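Local coordinates for porin protein associated with imipenem resistance (Acinetobacter baumannii, PDB 4FUV), which forms an eight-stranded beta-barrel in the outer membrane and probably takes part in the uptake of ornithine and of the antibiotic imipenem, at residues G43-N49 / N74-E80; G63-L68 / D109-D115; G94-G100 / Y149-A155; N123-A129 / A186-Q192. One frame throughout, in Å; residues are numbered along the deposited sequence.

Contact 1: residues G43-N49 / N74-E80. With C8E ((hydroxyethyloxy)tri(ethyloxy)octane), chain C.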
# COMPACT_ATOMS: atom_id res chain seq x y z
N GLY A 43 -18.52 -34.94 8.22
CA GLY A 43 -19.72 -34.22 8.57
C GLY A 43 -20.35 -33.62 7.34
O GLY A 43 -19.81 -33.71 6.23
N LEU A 44 -21.49 -32.99 7.55
CA LEU A 44 -22.32 -32.48 6.47
C LEU A 44 -22.90 -31.14 6.87
O LEU A 44 -23.33 -30.98 8.02
CB LEU A 44 -23.44 -33.47 6.20
CG LEU A 44 -24.06 -33.53 4.82
CD1 LEU A 44 -22.98 -33.78 3.76
CD2 LEU A 44 -25.09 -34.65 4.83
N ALA A 45 -22.91 -30.19 5.94
CA ALA A 45 -23.51 -28.88 6.14
C ALA A 45 -24.51 -28.56 5.03
O ALA A 45 -24.18 -28.59 3.84
CB ALA A 45 -22.43 -27.78 6.19
N LEU A 46 -25.74 -28.25 5.43
CA LEU A 46 -26.77 -27.84 4.50
C LEU A 46 -27.15 -26.41 4.82
O LEU A 46 -27.71 -26.14 5.89
CB LEU A 46 -28.00 -28.73 4.62
CG LEU A 46 -29.24 -28.33 3.81
CD1 LEU A 46 -29.02 -28.48 2.32
CD2 LEU A 46 -30.45 -29.15 4.25
N GLY A 47 -26.89 -25.50 3.89
CA GLY A 47 -27.00 -24.09 4.19
C GLY A 47 -27.71 -23.23 3.16
O GLY A 47 -27.95 -23.64 2.03
N TYR A 48 -28.05 -22.02 3.59
CA TYR A 48 -28.58 -21.01 2.70
C TYR A 48 -27.79 -19.73 2.90
O TYR A 48 -27.55 -19.31 4.03
CB TYR A 48 -30.05 -20.73 2.98
CG TYR A 48 -30.62 -19.61 2.12
CD1 TYR A 48 -31.03 -19.84 0.82
CD2 TYR A 48 -30.73 -18.31 2.62
CE1 TYR A 48 -31.56 -18.81 0.03
CE2 TYR A 48 -31.25 -17.27 1.84
CZ TYR A 48 -31.65 -17.53 0.53
OH TYR A 48 -32.18 -16.51 -0.25
N ASN A 49 -27.40 -19.11 1.79
CA ASN A 49 -26.80 -17.79 1.81
C ASN A 49 -27.61 -16.93 0.87
O ASN A 49 -27.75 -17.24 -0.33
CB ASN A 49 -25.35 -17.79 1.30
CG ASN A 49 -24.38 -18.53 2.21
OD1 ASN A 49 -23.33 -18.95 1.74
ND2 ASN A 49 -24.72 -18.70 3.49
N ASN A 74 -28.49 -18.62 -2.65
CA ASN A 74 -27.73 -19.84 -2.81
C ASN A 74 -28.13 -20.90 -1.78
O ASN A 74 -28.33 -20.57 -0.60
CB ASN A 74 -26.26 -19.51 -2.65
CG ASN A 74 -25.83 -18.38 -3.54
OD1 ASN A 74 -25.99 -18.44 -4.76
ND2 ASN A 74 -25.30 -17.32 -2.94
N VAL A 75 -28.26 -22.14 -2.23
CA VAL A 75 -28.46 -23.29 -1.34
C VAL A 75 -27.29 -24.24 -1.54
O VAL A 75 -26.98 -24.61 -2.67
CB VAL A 75 -29.75 -24.07 -1.66
CG1 VAL A 75 -29.89 -25.28 -0.73
CG2 VAL A 75 -30.96 -23.19 -1.58
N TYR A 76 -26.66 -24.68 -0.45
CA TYR A 76 -25.49 -25.55 -0.59
C TYR A 76 -25.51 -26.78 0.30
O TYR A 76 -26.06 -26.78 1.42
CB TYR A 76 -24.19 -24.76 -0.41
CG TYR A 76 -23.96 -24.24 1.01
CD1 TYR A 76 -23.33 -25.04 1.98
CD2 TYR A 76 -24.35 -22.96 1.38
CE1 TYR A 76 -23.11 -24.57 3.27
CE2 TYR A 76 -24.15 -22.48 2.68
CZ TYR A 76 -23.51 -23.30 3.62
OH TYR A 76 -23.27 -22.87 4.91
N LEU A 77 -24.89 -27.84 -0.19
CA LEU A 77 -24.70 -29.04 0.60
C LEU A 77 -23.23 -29.44 0.52
O LEU A 77 -22.72 -29.78 -0.56
CB LEU A 77 -25.59 -30.17 0.10
CG LEU A 77 -25.45 -31.47 0.88
CD1 LEU A 77 -25.85 -31.26 2.34
CD2 LEU A 77 -26.29 -32.56 0.24
N ASN A 78 -22.54 -29.38 1.66
CA ASN A 78 -21.13 -29.76 1.71
C ASN A 78 -20.85 -30.92 2.64
O ASN A 78 -21.41 -30.99 3.75
CB ASN A 78 -20.26 -28.58 2.16
CG ASN A 78 -20.26 -27.47 1.15
OD1 ASN A 78 -20.31 -27.72 -0.04
ND2 ASN A 78 -20.20 -26.23 1.63
N ALA A 79 -19.98 -31.81 2.20
CA ALA A 79 -19.28 -32.72 3.12
C ALA A 79 -18.12 -31.96 3.74
O ALA A 79 -17.41 -31.22 3.04
CB ALA A 79 -18.78 -33.94 2.37
N GLU A 80 -17.91 -32.14 5.04
CA GLU A 80 -16.72 -31.58 5.68
C GLU A 80 -15.83 -32.70 6.24
O GLU A 80 -16.26 -33.53 7.04
CB GLU A 80 -17.10 -30.59 6.79
CG GLU A 80 -18.08 -29.50 6.33
CD GLU A 80 -18.31 -28.44 7.40
OE1 GLU A 80 -18.09 -28.72 8.60
OE2 GLU A 80 -18.72 -27.32 7.03
C1 C8E C . -31.45 -25.04 5.53
C2 C8E C . -31.49 -24.84 4.01
C3 C8E C . -32.86 -24.35 3.56
C4 C8E C . -33.00 -24.33 2.03
C5 C8E C . -33.39 -22.94 1.54
C6 C8E C . -34.35 -22.97 0.34
C7 C8E C . -34.07 -21.78 -0.58
C8 C8E C . -34.95 -21.81 -1.82
O9 C8E C . -34.41 -20.98 -2.83
C10 C8E C . -33.73 -21.70 -3.83
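Residues 43-49 and 74-80 run antiparallel, with segment axes 159° apart and a closest approach of 4.5 Å. Gly43, Ala45, Gly47 and Asn49 form hydrogen-bonded pairs with Glu80, Asn78, Tyr76 and Asn74, and Leu44, Leu46 and Tyr48 form non-hydrogen-bonded pairs with Ala79, Leu77 and Val75. On the barrel's interior face, glycine suits position 47 because the Tyr76 ring lies over its backbone: Gly47 CA sits 3.8 Å from the ring centroid, a CH-pi contact. Tyr76 reaches there with CG set between its backbone N and carbonyl carbon (chi1 68°), which swings the ring across the strand boundary. The opposite side, which would face lipid, is largely apolar. Leu77 CD1 reaches across to Leu44 CG at 3.8 Å, and Val75 CG2 meets the edge of the Tyr48 ring, 4.1 Å from CD1. A detergent chain lies along this side, its C7 3.6 Å from Val75 CG2, much as a lipid tail might. Inside, Tyr76 OH bonds Glu24 and Arg22, while Glu80 forms salt bridges with Arg22 and Arg82. Backbone hydrogen bonds continue the wall on both flanks, from Leu44, Leu46 and Tyr48 to strand 29-37 and from Val75 and Leu77 to strand 95-114.

Contact 2: residues G63-L68 / D109-D115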
# COMPACT_ATOMS: atom_id res chain seq x y z
N GLY A 63 -9.79 9.74 -7.22
CA GLY A 63 -10.75 10.41 -8.08
C GLY A 63 -11.91 9.53 -8.52
O GLY A 63 -12.79 9.99 -9.25
N SER A 64 -11.93 8.27 -8.10
CA SER A 64 -13.05 7.40 -8.40
C SER A 64 -13.87 7.05 -7.17
O SER A 64 -13.35 6.92 -6.06
CB SER A 64 -12.62 6.11 -9.10
OG SER A 64 -12.29 6.33 -10.46
N THR A 65 -15.16 6.87 -7.40
CA THR A 65 -16.08 6.40 -6.39
C THR A 65 -16.69 5.09 -6.89
O THR A 65 -16.94 4.94 -8.09
CB THR A 65 -17.16 7.46 -6.13
OG1 THR A 65 -16.81 8.22 -4.96
CG2 THR A 65 -18.53 6.84 -5.93
N TYR A 66 -16.90 4.14 -5.99
CA TYR A 66 -17.50 2.87 -6.36
C TYR A 66 -18.83 2.66 -5.63
O TYR A 66 -18.99 3.07 -4.49
CB TYR A 66 -16.54 1.71 -6.08
CG TYR A 66 -15.27 1.79 -6.91
CD1 TYR A 66 -14.20 2.58 -6.51
CD2 TYR A 66 -15.16 1.09 -8.11
CE1 TYR A 66 -13.05 2.66 -7.26
CE2 TYR A 66 -14.01 1.16 -8.87
CZ TYR A 66 -12.96 1.95 -8.44
OH TYR A 66 -11.81 2.04 -9.19
N ASP A 67 -19.78 2.03 -6.32
CA ASP A 67 -21.06 1.66 -5.74
C ASP A 67 -21.31 0.19 -6.06
O ASP A 67 -21.27 -0.21 -7.22
CB ASP A 67 -22.20 2.51 -6.32
CG ASP A 67 -22.00 4.01 -6.09
OD1 ASP A 67 -21.40 4.39 -5.06
OD2 ASP A 67 -22.44 4.80 -6.96
N LEU A 68 -21.56 -0.61 -5.03
CA LEU A 68 -21.74 -2.05 -5.21
C LEU A 68 -23.12 -2.52 -4.73
O LEU A 68 -23.50 -2.32 -3.57
CB LEU A 68 -20.66 -2.81 -4.45
CG LEU A 68 -20.21 -4.22 -4.87
CD1 LEU A 68 -19.18 -4.72 -3.89
CD2 LEU A 68 -21.34 -5.22 -4.98
N ASP A 109 -23.73 -5.76 -9.29
CA ASP A 109 -23.89 -4.54 -10.08
C ASP A 109 -22.93 -3.48 -9.54
O ASP A 109 -23.24 -2.80 -8.56
CB ASP A 109 -25.33 -4.04 -10.02
CG ASP A 109 -25.55 -2.76 -10.82
OD1 ASP A 109 -25.33 -1.66 -10.26
OD2 ASP A 109 -25.93 -2.85 -12.00
N LEU A 110 -21.76 -3.37 -10.17
CA LEU A 110 -20.72 -2.45 -9.74
C LEU A 110 -20.65 -1.21 -10.63
O LEU A 110 -20.60 -1.32 -11.85
CB LEU A 110 -19.37 -3.15 -9.76
CG LEU A 110 -18.17 -2.25 -9.46
CD1 LEU A 110 -18.19 -1.79 -8.00
CD2 LEU A 110 -16.88 -2.97 -9.78
N THR A 111 -20.63 -0.03 -10.02
CA THR A 111 -20.54 1.22 -10.76
C THR A 111 -19.34 2.05 -10.32
O THR A 111 -19.20 2.37 -9.13
CB THR A 111 -21.80 2.05 -10.57
OG1 THR A 111 -22.90 1.37 -11.18
CG2 THR A 111 -21.63 3.41 -11.21
N ARG A 112 -18.47 2.39 -11.26
CA ARG A 112 -17.35 3.27 -10.96
C ARG A 112 -17.61 4.67 -11.51
O ARG A 112 -17.84 4.84 -12.71
CB ARG A 112 -16.04 2.71 -11.51
CG ARG A 112 -14.88 3.71 -11.52
CD ARG A 112 -13.63 3.06 -12.09
NE ARG A 112 -12.41 3.77 -11.71
CZ ARG A 112 -11.17 3.29 -11.89
NH1 ARG A 112 -10.99 2.10 -12.45
NH2 ARG A 112 -10.12 4.00 -11.50
N ASN A 113 -17.59 5.66 -10.63
CA ASN A 113 -17.75 7.06 -11.03
C ASN A 113 -16.40 7.78 -11.01
O ASN A 113 -15.78 7.94 -9.96
CB ASN A 113 -18.74 7.77 -10.11
CG ASN A 113 -20.02 6.96 -9.90
OD1 ASN A 113 -20.28 6.44 -8.81
ND2 ASN A 113 -20.81 6.83 -10.97
N VAL A 114 -15.94 8.20 -12.18
CA VAL A 114 -14.64 8.84 -12.29
C VAL A 114 -14.79 10.36 -12.35
O VAL A 114 -15.48 10.87 -13.24
CB VAL A 114 -13.88 8.31 -13.52
CG1 VAL A 114 -12.49 8.94 -13.64
CG2 VAL A 114 -13.77 6.79 -13.46
N ASP A 115 -14.18 11.07 -11.41
CA ASP A 115 -14.21 12.54 -11.42
C ASP A 115 -13.63 13.08 -12.71
O ASP A 115 -12.73 12.47 -13.30
CB ASP A 115 -13.39 13.14 -10.28
CG ASP A 115 -14.04 12.96 -8.93
OD1 ASP A 115 -15.26 12.73 -8.87
OD2 ASP A 115 -13.30 13.08 -7.92
O HOH W 1 -9.95 7.22 -10.87
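An arginine, a serine and a tyrosine carry this antiparallel strand contact, which joins the start of strand 64-81 to the end of strand 95-114. Arg112 NE donates a straight bond of 2.9 Å to Ser64 OG, which lies in the guanidinium plane. Ser64 OG donates to water 1 at 2.5 Å, and this water also accepts a longer bond from Arg112 NH2. Tyr66 lies alongside the arginine and points the same way, with ring and guanidinium planes 40° apart. Its OH sits over the guanidinium face, 3.0 Å from Arg112 CZ. The arginine gets there by staying extended from CG to NE, with CG anti to the backbone N (chi1 167°); its methylenes run beside Tyr66, CB 3.7 Å from CE2. These strands belong to the antiparallel meander of the barrel, here probably prolonged beyond the membrane. Thr65 with Asn113 and Asp67 with Thr111 are hydrogen-bonded pairs. At the strand end Asp115 N bonds Gly63 O at 2.8 Å; the positive phi of Gly63, 83°, would jam a side chain against the preceding carbonyl, hence glycine. Phe120 of strand 119-122 packs on Arg112 and Val114, Asp67 bonds Ser56, and Asp115 forms a salt bridge with Lys60.

Contact 3: residues G94-G100 / Y149-A155. With C8E ((hydroxyethyloxy)tri(ethyloxy)octane), chain J.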
# COMPACT_ATOMS: atom_id res chain seq x y z
N GLY A 94 -10.64 -28.30 14.44
CA GLY A 94 -11.35 -27.29 13.66
C GLY A 94 -10.98 -27.21 12.19
O GLY A 94 -11.66 -26.54 11.40
N LEU A 95 -9.90 -27.89 11.80
CA LEU A 95 -9.45 -27.82 10.40
C LEU A 95 -10.22 -28.79 9.49
O LEU A 95 -10.32 -29.99 9.78
CB LEU A 95 -7.95 -28.07 10.32
CG LEU A 95 -7.04 -27.02 10.95
CD1 LEU A 95 -5.61 -27.58 11.08
CD2 LEU A 95 -7.02 -25.74 10.12
N TYR A 96 -10.76 -28.29 8.39
CA TYR A 96 -11.51 -29.19 7.51
C TYR A 96 -11.43 -28.83 6.03
O TYR A 96 -11.18 -27.68 5.67
CB TYR A 96 -12.99 -29.28 7.93
CG TYR A 96 -13.82 -28.01 7.76
CD1 TYR A 96 -13.86 -27.04 8.75
CD2 TYR A 96 -14.60 -27.80 6.61
CE1 TYR A 96 -14.63 -25.89 8.62
CE2 TYR A 96 -15.37 -26.63 6.46
CZ TYR A 96 -15.38 -25.69 7.48
OH TYR A 96 -16.11 -24.53 7.37
N VAL A 97 -11.64 -29.83 5.18
CA VAL A 97 -11.83 -29.59 3.76
C VAL A 97 -13.30 -29.82 3.44
O VAL A 97 -13.90 -30.82 3.89
CB VAL A 97 -10.92 -30.48 2.87
CG1 VAL A 97 -11.04 -31.92 3.28
CG2 VAL A 97 -11.28 -30.33 1.38
N ALA A 98 -13.88 -28.87 2.73
CA ALA A 98 -15.28 -28.90 2.30
C ALA A 98 -15.37 -29.27 0.82
O ALA A 98 -14.69 -28.70 -0.03
CB ALA A 98 -15.93 -27.52 2.52
N ALA A 99 -16.24 -30.22 0.52
CA ALA A 99 -16.49 -30.60 -0.85
C ALA A 99 -17.99 -30.82 -0.99
O ALA A 99 -18.60 -31.51 -0.18
CB ALA A 99 -15.75 -31.84 -1.21
N GLY A 100 -18.57 -30.25 -2.03
CA GLY A 100 -20.00 -30.39 -2.22
C GLY A 100 -20.50 -29.66 -3.44
O GLY A 100 -19.80 -29.56 -4.47
N TYR A 149 -18.32 -27.52 -5.54
CA TYR A 149 -17.65 -26.63 -4.62
C TYR A 149 -16.49 -27.35 -3.95
O TYR A 149 -16.60 -28.53 -3.62
CB TYR A 149 -18.63 -26.21 -3.51
CG TYR A 149 -18.00 -25.32 -2.45
CD1 TYR A 149 -17.68 -23.99 -2.73
CD2 TYR A 149 -17.75 -25.80 -1.17
CE1 TYR A 149 -17.11 -23.16 -1.74
CE2 TYR A 149 -17.19 -24.99 -0.19
CZ TYR A 149 -16.86 -23.68 -0.49
OH TYR A 149 -16.30 -22.87 0.49
N LEU A 150 -15.40 -26.64 -3.74
CA LEU A 150 -14.28 -27.14 -2.95
C LEU A 150 -13.84 -25.99 -2.07
O LEU A 150 -13.73 -24.86 -2.54
CB LEU A 150 -13.11 -27.59 -3.84
CG LEU A 150 -11.84 -28.01 -3.08
CD1 LEU A 150 -12.11 -29.27 -2.26
CD2 LEU A 150 -10.58 -28.18 -3.98
N GLY A 151 -13.56 -26.26 -0.81
CA GLY A 151 -13.13 -25.20 0.08
C GLY A 151 -12.38 -25.75 1.26
O GLY A 151 -12.32 -26.96 1.44
N PHE A 152 -11.82 -24.85 2.06
CA PHE A 152 -11.09 -25.25 3.25
C PHE A 152 -11.52 -24.36 4.41
O PHE A 152 -11.70 -23.15 4.24
CB PHE A 152 -9.57 -25.15 3.02
CG PHE A 152 -9.10 -25.88 1.79
CD1 PHE A 152 -9.12 -25.26 0.54
CD2 PHE A 152 -8.68 -27.20 1.87
CE1 PHE A 152 -8.72 -25.94 -0.59
CE2 PHE A 152 -8.26 -27.89 0.73
CZ PHE A 152 -8.28 -27.26 -0.50
N GLY A 153 -11.72 -24.97 5.57
CA GLY A 153 -12.27 -24.23 6.70
C GLY A 153 -11.49 -24.40 7.99
O GLY A 153 -10.71 -25.37 8.16
N PHE A 154 -11.69 -23.44 8.89
CA PHE A 154 -11.06 -23.45 10.20
C PHE A 154 -12.12 -23.09 11.23
O PHE A 154 -12.53 -21.94 11.33
CB PHE A 154 -9.91 -22.44 10.25
CG PHE A 154 -9.15 -22.46 11.56
CD1 PHE A 154 -8.74 -23.66 12.12
CD2 PHE A 154 -8.84 -21.28 12.22
CE1 PHE A 154 -8.03 -23.69 13.33
CE2 PHE A 154 -8.14 -21.29 13.43
CZ PHE A 154 -7.73 -22.50 13.98
N ALA A 155 -12.55 -24.07 12.01
CA ALA A 155 -13.69 -23.87 12.90
C ALA A 155 -13.40 -24.21 14.37
O ALA A 155 -14.03 -25.11 14.93
CB ALA A 155 -14.91 -24.68 12.40
C8 C8E J . -10.34 -24.10 -4.04
O9 C8E J . -10.26 -22.95 -3.20
C10 C8E J . -9.06 -22.94 -2.45
C11 C8E J . -8.67 -21.49 -2.15
O18 C8E J . -10.10 -19.87 -8.10
C19 C8E J . -9.22 -20.81 -8.68
C20 C8E J . -9.34 -22.08 -7.85
O21 C8E J . -10.09 -23.00 -8.61
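Val97 packs through one methyl, CG2, against two residues of the neighbouring strand: Leu150 CD1 and Phe152 CE2, both at 3.9 Å. With CG2 anti to the backbone N, the branched valine turns this methyl toward residues 149-155. Farther along the same apolar face Leu95 CD2 closes on Phe154 CD1 at 3.4 Å, the two side chains crossing at a slant. Bulky hydrocarbon suits this outer wall, which a detergent molecule touches: its C10 meets the edge of the Phe152 ring, 3.5 Å from CE1. The other face looks into the barrel. There Tyr96 lies flat over Gly153, whose CA is 3.6 Å from the ring centroid in a CH-pi contact. CG of Tyr96 occupies the position between its backbone N and carbonyl carbon (chi1 67°), so that the ring folds across onto the next strand, where a CB at position 153 would collide with it. Ala155 CB touches this ring's edge. At the edge of another ring, Tyr149 CE2 lies 3.9 Å from Ala98 CB. At the polar limit both tyrosine hydroxyls bond to Glu167, one carboxylate oxygen each, which ties down the ends of both rings. The strands are antiparallel, their segment axes 159° apart. Backbone hydrogen bonds from Val97 and Ala99 extend the wall to strand 64-81, and those from Leu150, Phe152 and Phe154 extend it to strand 162-172.

Contact 4: residues N123-A129 / A186-Q192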
# COMPACT_ATOMS: atom_id res chain seq x y z
N ASN A 123 -9.08 -2.34 -19.16
CA ASN A 123 -8.40 -3.35 -19.99
C ASN A 123 -6.91 -3.03 -20.19
O ASN A 123 -6.39 -3.11 -21.31
CB ASN A 123 -9.10 -3.48 -21.34
CG ASN A 123 -8.65 -4.70 -22.13
OD1 ASN A 123 -8.51 -5.79 -21.57
ND2 ASN A 123 -8.39 -4.51 -23.42
N ASN A 124 -6.23 -2.65 -19.11
CA ASN A 124 -4.78 -2.38 -19.14
C ASN A 124 -4.39 -1.19 -19.99
O ASN A 124 -3.26 -1.09 -20.47
CB ASN A 124 -3.99 -3.63 -19.56
CG ASN A 124 -4.25 -4.81 -18.65
OD1 ASN A 124 -4.40 -4.65 -17.44
ND2 ASN A 124 -4.32 -6.01 -19.22
N GLN A 125 -5.34 -0.28 -20.19
CA GLN A 125 -5.07 0.97 -20.89
C GLN A 125 -5.51 2.13 -20.02
O GLN A 125 -6.57 2.08 -19.38
CB GLN A 125 -5.78 1.00 -22.25
CG GLN A 125 -5.49 2.27 -23.04
CD GLN A 125 -6.11 2.27 -24.43
OE1 GLN A 125 -6.13 1.25 -25.11
NE2 GLN A 125 -6.59 3.43 -24.86
N ASP A 126 -4.68 3.17 -19.98
CA ASP A 126 -4.99 4.35 -19.19
C ASP A 126 -5.87 5.31 -19.98
O ASP A 126 -5.66 5.51 -21.18
CB ASP A 126 -3.71 5.05 -18.76
CG ASP A 126 -2.87 4.21 -17.81
OD1 ASP A 126 -3.44 3.45 -17.01
OD2 ASP A 126 -1.63 4.31 -17.86
N PHE A 127 -6.84 5.90 -19.28
CA PHE A 127 -7.74 6.90 -19.82
C PHE A 127 -7.85 8.05 -18.83
O PHE A 127 -7.60 7.87 -17.64
CB PHE A 127 -9.14 6.33 -20.04
CG PHE A 127 -9.22 5.31 -21.14
CD1 PHE A 127 -8.93 3.98 -20.90
CD2 PHE A 127 -9.63 5.68 -22.42
CE1 PHE A 127 -9.01 3.03 -21.91
CE2 PHE A 127 -9.72 4.75 -23.44
CZ PHE A 127 -9.41 3.41 -23.17
N ILE A 128 -8.21 9.23 -19.32
CA ILE A 128 -8.47 10.37 -18.44
C ILE A 128 -9.85 10.93 -18.75
O ILE A 128 -10.13 11.31 -19.89
CB ILE A 128 -7.42 11.49 -18.61
CG1 ILE A 128 -6.12 11.12 -17.88
CG2 ILE A 128 -7.96 12.81 -18.06
CD1 ILE A 128 -4.95 12.08 -18.17
N ALA A 129 -10.71 10.98 -17.73
CA ALA A 129 -12.09 11.42 -17.89
C ALA A 129 -12.18 12.89 -18.32
O ALA A 129 -11.46 13.74 -17.80
CB ALA A 129 -12.86 11.20 -16.60
N ALA A 186 -13.53 10.35 -22.69
CA ALA A 186 -12.20 10.28 -22.11
C ALA A 186 -11.14 10.44 -23.18
O ALA A 186 -11.36 10.11 -24.34
CB ALA A 186 -12.03 8.96 -21.39
N VAL A 187 -9.99 10.97 -22.79
CA VAL A 187 -8.85 11.03 -23.70
C VAL A 187 -7.90 9.89 -23.39
O VAL A 187 -7.91 9.35 -22.28
CB VAL A 187 -8.10 12.36 -23.57
CG1 VAL A 187 -9.04 13.52 -23.86
CG2 VAL A 187 -7.49 12.49 -22.18
N THR A 188 -7.05 9.54 -24.36
CA THR A 188 -6.16 8.40 -24.20
C THR A 188 -5.09 8.44 -25.30
O THR A 188 -5.23 9.20 -26.24
CB THR A 188 -6.96 7.09 -24.33
OG1 THR A 188 -6.21 6.01 -23.77
CG2 THR A 188 -7.31 6.79 -25.80
N THR A 189 -4.02 7.66 -25.17
CA THR A 189 -3.07 7.55 -26.26
C THR A 189 -2.86 6.10 -26.62
O THR A 189 -2.05 5.78 -27.46
CB THR A 189 -1.71 8.21 -25.98
OG1 THR A 189 -1.17 7.68 -24.76
CG2 THR A 189 -1.85 9.73 -25.88
N GLY A 190 -3.61 5.22 -25.97
CA GLY A 190 -3.49 3.80 -26.23
C GLY A 190 -4.23 3.38 -27.48
O GLY A 190 -4.86 4.20 -28.16
N ASP A 191 -4.18 2.09 -27.76
CA ASP A 191 -4.71 1.52 -28.98
C ASP A 191 -6.24 1.53 -29.07
O ASP A 191 -6.81 1.70 -30.14
CB ASP A 191 -4.21 0.08 -29.12
CG ASP A 191 -3.62 -0.20 -30.47
OD1 ASP A 191 -2.46 0.18 -30.70
OD2 ASP A 191 -4.33 -0.80 -31.30
N GLN A 192 -6.90 1.36 -27.93
CA GLN A 192 -8.34 1.20 -27.87
C GLN A 192 -9.05 2.48 -27.50
O GLN A 192 -8.55 3.27 -26.71
CB GLN A 192 -8.71 0.14 -26.81
CG GLN A 192 -8.30 -1.29 -27.18
CD GLN A 192 -8.76 -2.33 -26.15
OE1 GLN A 192 -8.44 -2.23 -24.96
NE2 GLN A 192 -9.51 -3.32 -26.62
O HOH W 2 -6.07 -1.37 -24.99
O HOH W 3 -3.20 5.92 -22.90
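Gln125 NE2 donates two hydrogen bonds, one to Gln192 O at 2.7 Å and one to Thr188 OG1 at 2.8 Å. The contact continues a short antiparallel bridge, Ile128 with Val187, at the end of the barrel's extended strands, where strand 177-187 gives way to a loop. The long Gln125 chain, with CG anti to the backbone N (chi1 -179°) and extended beyond, pushes its amide into this loop. Its OE1 accepts Gln192 N on a lone pair at 2.9 Å, so one amide bonds both the N and the O of Gln192, as a backbone partner would in a strand. Gly190 suits its place because its CA lies close against that amide, where a CB would clash. Thr188 OG1, besides accepting from Gln125, gives its proton to Asp126 O at 2.7 Å, and it sits over one face of the Phe127 ring. Ile128 CB and Val187 CG2 pack at 3.7 Å. The helix 194-207 touches Asn123, Phe127 and Gln192. Asp126 forms salt bridges with Arg121 and with Arg118 of the second subunit, and Thr189 bonds Ala129 O of that subunit. Asn123 ND2 donates to Gln192 OE1 at 2.8 Å, and water 2 links the same OE1 to Gln125 OE1, donating to both.

Contacts 1 and 3 lie in the detergent-coated part of the barrel, with centres about 11 Å apart, and meet directly where Ala79 N probably bonds Ala99 O. Both have an apolar outside and bury most of their inward-facing side chains, and each lays a tyrosine ring over a glycine of the partner strand. Contact 2 uses strands that also serve contacts 1 and 3, but at their far ends, its centre about 34 Å from the centre of either; there an arginine and a serine join the hydrocarbon on one face. Contact 4, near contact 2 through Ala129 against Val114 and Asp115, lies farthest out, relies most on side-chain amides gripping a loop, and alone touches the second subunit.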